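Local coordinates for periplasmic solute binding protein (Candidatus liberibacter, PDB 4CL2) that binds manganese and zinc ions in the periplasm and probably delivers such metal to a membrane transporter for uptake, at residues A107-T112 and F265-I270; E172-Y177 and F219-N224; K185-W190 and N208-H213; V243-S248 and G254-Y259. One frame throughout, in Å; residues are numbered along the deposited sequence. Where two conformers were deposited one is given.

Interaction 1: A107-T112 and F265-I270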
# COMPACT_ATOMS: atom_id res chain seq x y z
N ALA A 107 1.91 -4.52 -1.43
CA ALA A 107 2.32 -4.54 -2.86
C ALA A 107 2.10 -3.19 -3.52
O ALA A 107 2.77 -2.90 -4.56
CB ALA A 107 1.52 -5.62 -3.60
N TRP A 108 1.23 -2.35 -2.98
CA TRP A 108 0.97 -1.03 -3.54
C TRP A 108 2.10 -0.00 -3.45
O TRP A 108 2.03 1.00 -4.13
CB TRP A 108 -0.32 -0.40 -2.96
CG TRP A 108 -0.25 -0.18 -1.47
CD1 TRP A 108 0.33 0.90 -0.84
CD2 TRP A 108 -0.63 -1.08 -0.44
NE1 TRP A 108 0.26 0.73 0.53
CE2 TRP A 108 -0.30 -0.49 0.80
CE3 TRP A 108 -1.25 -2.35 -0.44
CZ2 TRP A 108 -0.60 -1.08 2.01
CZ3 TRP A 108 -1.55 -2.95 0.75
CH2 TRP A 108 -1.22 -2.32 2.00
N MET A 109 3.11 -0.32 -2.64
CA MET A 109 4.26 0.58 -2.44
C MET A 109 5.32 0.27 -3.51
O MET A 109 6.32 -0.36 -3.25
CB MET A 109 4.86 0.48 -1.05
CG MET A 109 3.92 0.88 0.06
SD MET A 109 3.32 2.56 -0.02
CE MET A 109 4.83 3.54 0.01
N SER A 110 4.99 0.60 -4.75
CA SER A 110 5.79 0.23 -5.90
C SER A 110 5.19 0.92 -7.11
O SER A 110 3.97 0.96 -7.32
CB SER A 110 5.80 -1.30 -6.11
OG SER A 110 6.04 -1.73 -7.44
N LEU A 111 6.07 1.41 -7.96
CA LEU A 111 5.66 2.11 -9.19
C LEU A 111 5.15 1.06 -10.18
O LEU A 111 4.10 1.22 -10.78
CB LEU A 111 6.84 2.95 -9.77
CG LEU A 111 6.55 3.57 -11.17
CD1 LEU A 111 5.35 4.45 -11.05
CD2 LEU A 111 7.82 4.37 -11.50
N THR A 112 5.87 -0.04 -10.35
CA THR A 112 5.44 -1.09 -11.25
C THR A 112 4.10 -1.61 -10.81
O THR A 112 3.18 -1.83 -11.62
CB THR A 112 6.44 -2.26 -11.27
OG1 THR A 112 7.70 -1.75 -11.73
CG2 THR A 112 5.98 -3.34 -12.13
N PHE A 265 4.50 11.46 -1.32
CA PHE A 265 5.02 11.87 -0.03
C PHE A 265 6.07 10.94 0.51
O PHE A 265 7.15 11.37 0.88
CB PHE A 265 3.89 12.03 1.00
CG PHE A 265 4.36 12.52 2.31
CD1 PHE A 265 4.43 13.86 2.60
CD2 PHE A 265 4.75 11.60 3.28
CE1 PHE A 265 4.96 14.28 3.80
CE2 PHE A 265 5.27 12.01 4.49
CZ PHE A 265 5.38 13.35 4.74
N SER A 266 5.75 9.65 0.56
CA SER A 266 6.68 8.70 1.16
C SER A 266 7.95 8.56 0.35
O SER A 266 8.99 8.55 0.95
CB SER A 266 5.98 7.37 1.38
OG SER A 266 4.94 7.58 2.39
N LEU A 267 7.88 8.49 -0.97
CA LEU A 267 9.08 8.40 -1.75
C LEU A 267 9.90 9.70 -1.68
O LEU A 267 11.13 9.68 -1.68
CB LEU A 267 8.79 7.98 -3.15
CG LEU A 267 8.59 6.46 -3.35
CD1 LEU A 267 7.55 5.79 -2.52
CD2 LEU A 267 8.28 6.27 -4.86
N THR A 268 9.23 10.86 -1.64
CA THR A 268 9.97 12.12 -1.45
C THR A 268 10.74 12.12 -0.17
O THR A 268 11.91 12.50 -0.08
CB THR A 268 8.99 13.36 -1.59
OG1 THR A 268 8.42 13.43 -2.88
CG2 THR A 268 9.72 14.63 -1.27
N LYS A 269 10.09 11.70 0.92
CA LYS A 269 10.71 11.69 2.18
C LYS A 269 11.93 10.72 2.23
O LYS A 269 12.98 11.00 2.74
CB LYS A 269 9.68 11.38 3.28
CG LYS A 269 10.28 11.52 4.64
CD LYS A 269 9.19 11.75 5.68
CE LYS A 269 9.83 11.93 7.02
NZ LYS A 269 10.47 13.29 7.17
N ILE A 270 11.74 9.55 1.59
CA ILE A 270 12.86 8.61 1.49
C ILE A 270 14.06 9.20 0.73
O ILE A 270 15.16 9.20 1.23
CB ILE A 270 12.38 7.32 0.86
CG1 ILE A 270 11.38 6.64 1.79
CG2 ILE A 270 13.61 6.44 0.54
CD1 ILE A 270 10.67 5.51 1.10
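Three successive turns of the same sense, chi1 -63°, chi2 -60° and chi3 -59°, coil the side chain of Met109 so that its terminal methyl, rather than its sulfur, reaches residues 265-270, in the middle of the helix of residues 259-274. On the helix, the bend of Leu267 at its second torsion brings one branch of the leucine, CD1, to the same methyl. The touch is light: Met109 CE lies 4.2 Å from Ser266 CB and 4.3 Å from Leu267 CD1, both at van der Waals range, and the backbones stay apart, with 9.2 Å between the CA atoms of Met109 and Ser266. The methionine alone makes the touch from its segment. Ser266 offers its CB to the methyl, while its OG is taken up by a hydrogen bond with the carbonyl of Tyr245; Leu267 also packs on Ile151 and Leu154 of the helix of residues 133-158. The backbone that carries the methionine is sharply folded, since Met109 is the centre of an inverse gamma turn and Ser110 follows as the N-cap of the helix of residues 111-128, its OG capping the N of Asn113. All three touching residues are buried. The side chain of Met109 is about 5 Å from that of the metal ligand His106 and about 9 Å from the manganese, which sets this join of helices 111-128 and 259-274 beside the metal site.

Interaction 2: E172-Y177 and F219-N224. With MN (manganese (II) ion), chain L.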
# COMPACT_ATOMS: atom_id res chain seq x y z
N GLU A 172 7.50 -1.30 10.46
CA GLU A 172 6.78 -2.37 9.75
C GLU A 172 7.47 -2.69 8.43
O GLU A 172 8.09 -1.82 7.82
CB GLU A 172 5.34 -1.93 9.43
CG GLU A 172 4.45 -3.09 9.01
CD GLU A 172 3.09 -2.63 8.48
OE1 GLU A 172 2.99 -1.61 7.82
OE2 GLU A 172 2.12 -3.32 8.64
N GLY A 173 7.36 -3.95 7.96
CA GLY A 173 7.95 -4.32 6.63
C GLY A 173 7.11 -3.81 5.47
O GLY A 173 6.66 -4.59 4.60
N CYS A 174 6.93 -2.51 5.40
CA CYS A 174 6.01 -1.91 4.47
C CYS A 174 6.63 -1.58 3.11
O CYS A 174 5.91 -1.19 2.23
CB CYS A 174 5.44 -0.62 5.09
SG CYS A 174 6.66 0.57 5.63
N LEU A 175 7.95 -1.66 3.00
CA LEU A 175 8.62 -1.20 1.75
C LEU A 175 9.25 -2.33 0.99
O LEU A 175 10.05 -2.07 0.04
CB LEU A 175 9.70 -0.10 1.98
CG LEU A 175 9.18 1.20 2.59
CD1 LEU A 175 10.31 2.20 2.77
CD2 LEU A 175 8.01 1.81 1.85
N VAL A 176 8.93 -3.58 1.32
CA VAL A 176 9.63 -4.69 0.68
C VAL A 176 9.37 -4.72 -0.84
O VAL A 176 10.30 -5.08 -1.60
CB VAL A 176 9.34 -6.04 1.31
CG1 VAL A 176 9.79 -6.02 2.76
CG2 VAL A 176 7.86 -6.42 1.21
N TYR A 177 8.16 -4.39 -1.26
CA TYR A 177 7.88 -4.28 -2.70
C TYR A 177 8.54 -3.09 -3.39
O TYR A 177 8.97 -3.21 -4.57
CB TYR A 177 6.40 -4.31 -2.97
CG TYR A 177 5.74 -5.63 -2.58
CD1 TYR A 177 5.25 -5.85 -1.27
CD2 TYR A 177 5.59 -6.66 -3.50
CE1 TYR A 177 4.65 -7.05 -0.91
CE2 TYR A 177 4.99 -7.85 -3.15
CZ TYR A 177 4.50 -8.05 -1.84
OH TYR A 177 3.93 -9.26 -1.54
N PHE A 219 12.94 4.67 9.52
CA PHE A 219 11.64 5.36 9.54
C PHE A 219 10.62 4.64 10.41
O PHE A 219 10.78 3.43 10.74
CB PHE A 219 11.05 5.42 8.15
CG PHE A 219 11.92 6.16 7.15
CD1 PHE A 219 11.84 7.55 7.06
CD2 PHE A 219 12.82 5.49 6.36
CE1 PHE A 219 12.63 8.25 6.16
CE2 PHE A 219 13.60 6.17 5.43
CZ PHE A 219 13.50 7.55 5.34
N SER A 220 9.62 5.38 10.83
CA SER A 220 8.34 4.78 11.25
C SER A 220 7.23 5.18 10.38
O SER A 220 7.44 5.87 9.38
CB SER A 220 8.07 5.06 12.74
OG SER A 220 7.83 6.47 12.96
N GLU A 221 6.01 4.72 10.67
CA GLU A 221 4.91 4.90 9.81
C GLU A 221 3.67 5.50 10.51
O GLU A 221 3.58 5.51 11.71
CB GLU A 221 4.59 3.62 9.04
CG GLU A 221 5.82 3.07 8.28
CD GLU A 221 6.72 2.11 9.08
OE1 GLU A 221 6.22 1.18 9.61
OE2 GLU A 221 7.92 2.30 9.15
N SER A 222 2.73 5.98 9.71
CA SER A 222 1.70 6.91 10.25
C SER A 222 0.69 6.18 11.14
O SER A 222 0.06 6.82 11.99
CB SER A 222 0.95 7.62 9.14
OG SER A 222 0.19 6.70 8.31
N THR A 223 0.63 4.87 11.04
CA THR A 223 -0.26 4.10 11.94
C THR A 223 0.42 3.32 13.02
O THR A 223 -0.24 2.52 13.67
CB THR A 223 -1.19 3.20 11.14
OG1 THR A 223 -0.47 2.13 10.50
CG2 THR A 223 -1.87 4.03 10.07
N ASN A 224 1.71 3.52 13.24
CA ASN A 224 2.38 2.85 14.34
C ASN A 224 3.19 3.79 15.17
O ASN A 224 3.20 4.98 14.91
CB ASN A 224 3.16 1.62 13.84
CG ASN A 224 4.23 1.95 12.84
OD1 ASN A 224 4.87 3.01 12.91
ND2 ASN A 224 4.49 1.02 11.93
MN MN L . 0.55 -2.68 7.12
O HOH W 1 3.60 0.76 8.80
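Hydrogen bonds dominate, converging on one oxygen, Glu221 OE1. It receives the backbone N of Glu172 at 2.9 Å on its syn side, with an N-H...O angle of 148°, and the amide ND2 of Asn224, also at 2.9 Å, from above the carboxylate plane, 45° out of it. A type I turn from Glu221 folds Asn224 back to do this; its other amide atom, OD1, accepts the N of Glu221 at 3.0 Å, so the asparagine clamps both ends of the glutamate. Glu221 OE2 takes a further backbone N-H, that of Ser171.

Water-mediated contact follows: one water, 2.6 Å from Glu172 OE1 and 2.8 Å from Glu221 OE1, bridges the carboxylates and may lessen their repulsion. Apolar contact is slight, with Cys174 SG 3.7 Å from Glu221 CG.

Metal binding completes the account. The extended side chain of Glu172 carries OE2 to 2.3 Å from the manganese, where it also meets the N-H of Asn193; OE1 stays a longer 2.8 Å from the metal, a lopsided chelation. Glu221 thus acts from the second shell, fixing the backbone of a first-shell ligand in the metal site that Glu172 shares with His106 and Asp247.

Interaction 3: K185-W190 and N208-H213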
# COMPACT_ATOMS: atom_id res chain seq x y z
N LYS A 185 17.86 -3.01 -0.80
CA LYS A 185 17.62 -4.02 0.26
C LYS A 185 16.72 -3.43 1.35
O LYS A 185 16.69 -2.23 1.48
CB LYS A 185 18.96 -4.40 0.87
CG LYS A 185 19.88 -5.12 -0.12
CD LYS A 185 21.33 -4.63 0.03
CE LYS A 185 21.62 -3.38 -0.81
NZ LYS A 185 22.78 -2.62 -0.28
N SER A 186 15.91 -4.24 2.06
CA SER A 186 14.95 -3.70 3.10
C SER A 186 15.37 -4.41 4.43
O SER A 186 15.95 -5.56 4.47
CB SER A 186 13.36 -3.81 2.78
OG SER A 186 12.45 -2.62 3.08
N LEU A 187 15.16 -3.69 5.49
CA LEU A 187 15.32 -4.17 6.86
C LEU A 187 14.16 -3.55 7.61
O LEU A 187 13.73 -2.46 7.26
CB LEU A 187 16.60 -3.67 7.50
CG LEU A 187 17.88 -4.48 7.55
CD1 LEU A 187 18.85 -3.65 8.40
CD2 LEU A 187 17.64 -5.85 8.19
N TYR A 188 13.63 -4.29 8.58
CA TYR A 188 12.47 -3.81 9.32
C TYR A 188 12.39 -4.51 10.65
O TYR A 188 13.09 -5.51 10.89
CB TYR A 188 11.16 -3.90 8.53
CG TYR A 188 10.93 -5.23 7.89
CD1 TYR A 188 10.38 -6.28 8.61
CD2 TYR A 188 11.33 -5.46 6.56
CE1 TYR A 188 10.18 -7.53 8.01
CE2 TYR A 188 11.15 -6.70 5.97
CZ TYR A 188 10.55 -7.70 6.66
OH TYR A 188 10.39 -8.91 6.03
N LEU A 189 11.50 -4.00 11.51
CA LEU A 189 11.38 -4.50 12.90
C LEU A 189 10.26 -5.56 13.10
O LEU A 189 10.37 -6.40 14.00
CB LEU A 189 11.17 -3.29 13.83
CG LEU A 189 12.16 -2.15 13.69
CD1 LEU A 189 11.94 -1.06 14.75
CD2 LEU A 189 13.57 -2.65 13.82
N TRP A 190 9.21 -5.48 12.30
CA TRP A 190 8.12 -6.48 12.25
C TRP A 190 7.49 -6.47 10.89
O TRP A 190 7.34 -5.45 10.26
CB TRP A 190 7.10 -6.26 13.42
CG TRP A 190 6.51 -4.85 13.44
CD1 TRP A 190 5.50 -4.39 12.67
CD2 TRP A 190 6.97 -3.71 14.21
NE1 TRP A 190 5.26 -3.06 12.96
CE2 TRP A 190 6.15 -2.62 13.88
CE3 TRP A 190 7.96 -3.53 15.13
CZ2 TRP A 190 6.33 -1.36 14.43
CZ3 TRP A 190 8.11 -2.27 15.73
CH2 TRP A 190 7.28 -1.21 15.37
N ASN A 208 21.78 -5.23 14.47
CA ASN A 208 23.03 -5.82 14.03
C ASN A 208 23.31 -5.51 12.57
O ASN A 208 24.44 -5.12 12.21
CB ASN A 208 23.00 -7.32 14.34
CG ASN A 208 23.26 -7.60 15.80
OD1 ASN A 208 23.96 -6.86 16.44
ND2 ASN A 208 22.67 -8.64 16.34
N GLN A 209 22.27 -5.60 11.76
CA GLN A 209 22.42 -5.30 10.31
C GLN A 209 22.76 -3.85 10.01
O GLN A 209 23.61 -3.57 9.17
CB GLN A 209 21.22 -5.76 9.56
CG GLN A 209 21.07 -7.27 9.47
CD GLN A 209 22.13 -7.87 8.56
OE1 GLN A 209 22.42 -7.32 7.49
NE2 GLN A 209 22.71 -8.97 8.97
N MET A 210 22.15 -2.93 10.74
CA MET A 210 22.48 -1.52 10.58
C MET A 210 23.90 -1.16 10.94
O MET A 210 24.53 -0.35 10.26
CB MET A 210 21.51 -0.67 11.38
CG MET A 210 20.12 -0.62 10.76
SD MET A 210 18.84 0.27 11.71
CE MET A 210 19.37 1.93 11.46
N ARG A 211 24.40 -1.71 12.04
CA ARG A 211 25.78 -1.47 12.39
C ARG A 211 26.70 -2.06 11.34
O ARG A 211 27.62 -1.40 10.85
CB ARG A 211 26.09 -2.07 13.75
CG ARG A 211 25.46 -1.31 14.88
CD ARG A 211 26.30 -1.45 16.12
NE ARG A 211 27.72 -1.07 15.93
CZ ARG A 211 28.79 -1.88 16.05
NH1 ARG A 211 28.68 -3.17 16.34
NH2 ARG A 211 30.01 -1.38 15.87
N SER A 212 26.43 -3.31 10.99
CA SER A 212 27.26 -4.04 10.05
C SER A 212 27.36 -3.30 8.72
O SER A 212 28.44 -3.18 8.16
CB SER A 212 26.70 -5.45 9.87
OG SER A 212 27.38 -6.10 8.83
N HIS A 213 26.23 -2.78 8.21
CA HIS A 213 26.21 -2.04 6.93
C HIS A 213 26.20 -0.54 7.07
O HIS A 213 26.00 0.15 6.11
CB HIS A 213 25.03 -2.47 6.06
CG HIS A 213 24.94 -3.95 5.88
ND1 HIS A 213 25.87 -4.66 5.17
CD2 HIS A 213 24.04 -4.85 6.34
CE1 HIS A 213 25.56 -5.95 5.20
NE2 HIS A 213 24.45 -6.08 5.91
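Gln209, on which Leu187 rests, is tied to the end of its own helix by the backbone bond from His213 N to Gln209 O, 2.9 Å long. Its side chain, bent at the second torsion, folds back the same way: Gln209 OE1 meets the imidazole edge in the ring plane, 2.9 Å from His213 NE2, though an angle of 128° makes this bond weak. NE2 of Gln209 binds a glycerol molecule, probably from the crystallisation liquor.

Across the contact everything is apolar. Leu187 crosses Gln209 at about a right angle and lays both methyls against Gln209 CB, CD1 standing only 3.4 Å from it, with CD2 also 3.9 Å from Gln209 CG. The same CD1 reaches Met210 CG at 4.0 Å. A first torsion of -97°, well away from a staggered value, suggests that Leu187 is held in a tight fit.

Outside the pair, Leu187 also packs on Trp167 and Val169, and His213 stacks on Trp167. Met210 turns to Val169 and to Val232 and Thr236 of the helix of residues 227-236. About 21 Å, centre to centre, from the middle of the chain, strand 185-188, paired in parallel with strand 167-170, is thereby covered by the last turn of helix 200-212.

Interaction 4: V243-S248 and G254-Y259. With MN (manganese (II) ion), chain L; SO4 (sulfate ion), chain F.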
# COMPACT_ATOMS: atom_id res chain seq x y z
N VAL A 243 8.32 9.94 9.77
CA VAL A 243 7.10 9.19 9.50
C VAL A 243 6.74 9.08 8.05
O VAL A 243 6.62 10.08 7.35
CB VAL A 243 5.90 9.83 10.23
CG1 VAL A 243 4.64 9.04 9.97
CG2 VAL A 243 6.13 9.95 11.72
N LEU A 244 6.55 7.85 7.56
CA LEU A 244 6.06 7.58 6.22
C LEU A 244 4.58 7.22 6.27
O LEU A 244 4.08 6.75 7.26
CB LEU A 244 6.77 6.40 5.56
CG LEU A 244 8.31 6.54 5.54
CD1 LEU A 244 8.95 5.23 4.97
CD2 LEU A 244 8.77 7.73 4.70
N TYR A 245 3.91 7.44 5.14
CA TYR A 245 2.47 7.05 4.97
C TYR A 245 2.46 5.85 4.03
O TYR A 245 2.88 5.90 2.82
CB TYR A 245 1.66 8.21 4.35
CG TYR A 245 1.35 9.27 5.35
CD1 TYR A 245 2.29 10.16 5.71
CD2 TYR A 245 0.12 9.28 5.99
CE1 TYR A 245 2.05 11.12 6.66
CE2 TYR A 245 -0.12 10.23 6.97
CZ TYR A 245 0.85 11.12 7.29
OH TYR A 245 0.67 12.11 8.26
N VAL A 246 2.00 4.72 4.55
CA VAL A 246 2.03 3.44 3.82
C VAL A 246 0.76 2.58 3.92
O VAL A 246 0.36 1.98 2.93
CB VAL A 246 3.25 2.58 4.17
CG1 VAL A 246 4.55 3.28 3.85
CG2 VAL A 246 3.23 2.16 5.62
N ASP A 247 0.09 2.56 5.08
CA ASP A 247 -0.98 1.57 5.33
C ASP A 247 -2.38 2.11 5.12
O ASP A 247 -3.32 1.34 5.10
CB ASP A 247 -0.87 1.03 6.74
CG ASP A 247 0.26 0.01 6.89
OD1 ASP A 247 0.68 -0.53 5.86
OD2 ASP A 247 0.70 -0.17 8.04
N SER A 248 -2.52 3.44 5.05
CA SER A 248 -3.81 4.11 4.91
C SER A 248 -3.56 5.44 4.28
O SER A 248 -2.53 6.05 4.53
CB SER A 248 -4.39 4.31 6.30
OG SER A 248 -5.60 5.06 6.29
N GLY A 254 -4.39 16.04 5.60
CA GLY A 254 -3.07 15.49 5.87
C GLY A 254 -2.31 15.43 4.54
O GLY A 254 -2.80 15.84 3.51
N PRO A 255 -1.07 14.92 4.57
CA PRO A 255 -0.25 14.98 3.36
C PRO A 255 -0.46 13.91 2.31
O PRO A 255 0.15 13.96 1.23
CB PRO A 255 1.16 14.91 3.93
CG PRO A 255 1.02 14.08 5.15
CD PRO A 255 -0.31 14.43 5.73
N ALA A 256 -1.30 12.93 2.60
CA ALA A 256 -1.41 11.74 1.74
C ALA A 256 -2.89 11.35 1.56
O ALA A 256 -3.24 10.20 1.84
CB ALA A 256 -0.62 10.58 2.28
N PRO A 257 -3.72 12.31 1.06
CA PRO A 257 -5.18 12.05 1.02
C PRO A 257 -5.59 11.22 -0.21
O PRO A 257 -6.76 10.90 -0.37
CB PRO A 257 -5.75 13.43 0.98
CG PRO A 257 -4.77 14.22 0.16
CD PRO A 257 -3.44 13.72 0.77
N THR A 258 -4.66 10.94 -1.09
CA THR A 258 -4.89 10.11 -2.29
C THR A 258 -3.75 9.13 -2.44
O THR A 258 -2.67 9.30 -1.86
CB THR A 258 -4.97 10.95 -3.59
OG1 THR A 258 -3.67 11.46 -3.94
CG2 THR A 258 -5.90 12.13 -3.48
N TYR A 259 -3.93 8.07 -3.24
CA TYR A 259 -2.85 7.14 -3.46
C TYR A 259 -1.64 7.78 -4.08
O TYR A 259 -0.48 7.53 -3.66
CB TYR A 259 -3.34 5.98 -4.33
CG TYR A 259 -2.29 4.94 -4.78
CD1 TYR A 259 -1.53 4.30 -3.88
CD2 TYR A 259 -2.13 4.61 -6.08
CE1 TYR A 259 -0.61 3.29 -4.24
CE2 TYR A 259 -1.26 3.62 -6.47
CZ TYR A 259 -0.49 2.96 -5.55
OH TYR A 259 0.39 1.98 -5.93
MN MN L . 0.55 -2.68 7.12
S SO4 F . -3.44 11.58 9.29
O1 SO4 F . -2.24 10.77 9.49
O2 SO4 F . -3.89 11.86 10.68
O3 SO4 F . -4.50 10.88 8.58
O4 SO4 F . -3.15 12.92 8.70
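The ring of Tyr245 leans on two consecutive residues of the loop that doubles back beside it. Its CG lies anti to the carbonyl carbon (chi1 -77°), which lays the ring against residues 254-259. Pro255 supplies the closest touch, its CG 3.5 Å from Tyr245 CE1, and the two side chains cross at about a right angle. Further along the proline ring, Pro255 CD stands 3.6 Å from Tyr245 OH. Ala256 takes the inner end of the tyrosine, with its CB methyl 3.9 Å from Tyr245 CG. Both approach the ring obliquely. At its edge, near the plane, sits a sulfate ion, probably left from crystallisation: O1 is 3.3 Å from Tyr245 CE2 and receives a weak hydrogen bond from Tyr245 OH at 3.4 Å.

The next layer holds these groups in place. Ser250 bonds to the backbone of Ala256, fixing the loop that carries the methyl, and the N of Lys251 also grips the sulfate. Phe265, from the helix of residues 259-274, meets the Tyr245 ring edge-to-face and touches Pro255 as well.

Beyond Tyr245 the chain leads to the metal. Val246 O is engaged by Trp108 NE1, and Asp247 follows with OD1 2.5 Å and OD2 2.7 Å from the manganese. What emerges is a strand-to-helix connection, from strand 239-244 to helix 259-274, that bears a metal ligand: Asp247, which binds the manganese here with His106 and Glu172, whereas His39, a ligand in other structures of the protein, is not bound in this one.

In the fold
The four contacts illustrate how a metal site draws its ligands from loops continuous with the strands and helices of one fold. Interactions 1, 2 and 4 cluster, their centres 10 to 11 Å apart, and touch one another; interactions 2 and 4 each supply a carboxylate to the manganese and share the parallel pair of strands 217-221 and 239-244. Interaction 1 bridges the greatest span of sequence, 153 residues, and brackets the other three along the chain. Interaction 3, lying between the segments of interaction 2, stands farther out, 14 Å from it and 24 Å from interaction 4 between centres, yet meets interaction 2 through the backbone bond of Gly173 and Trp190.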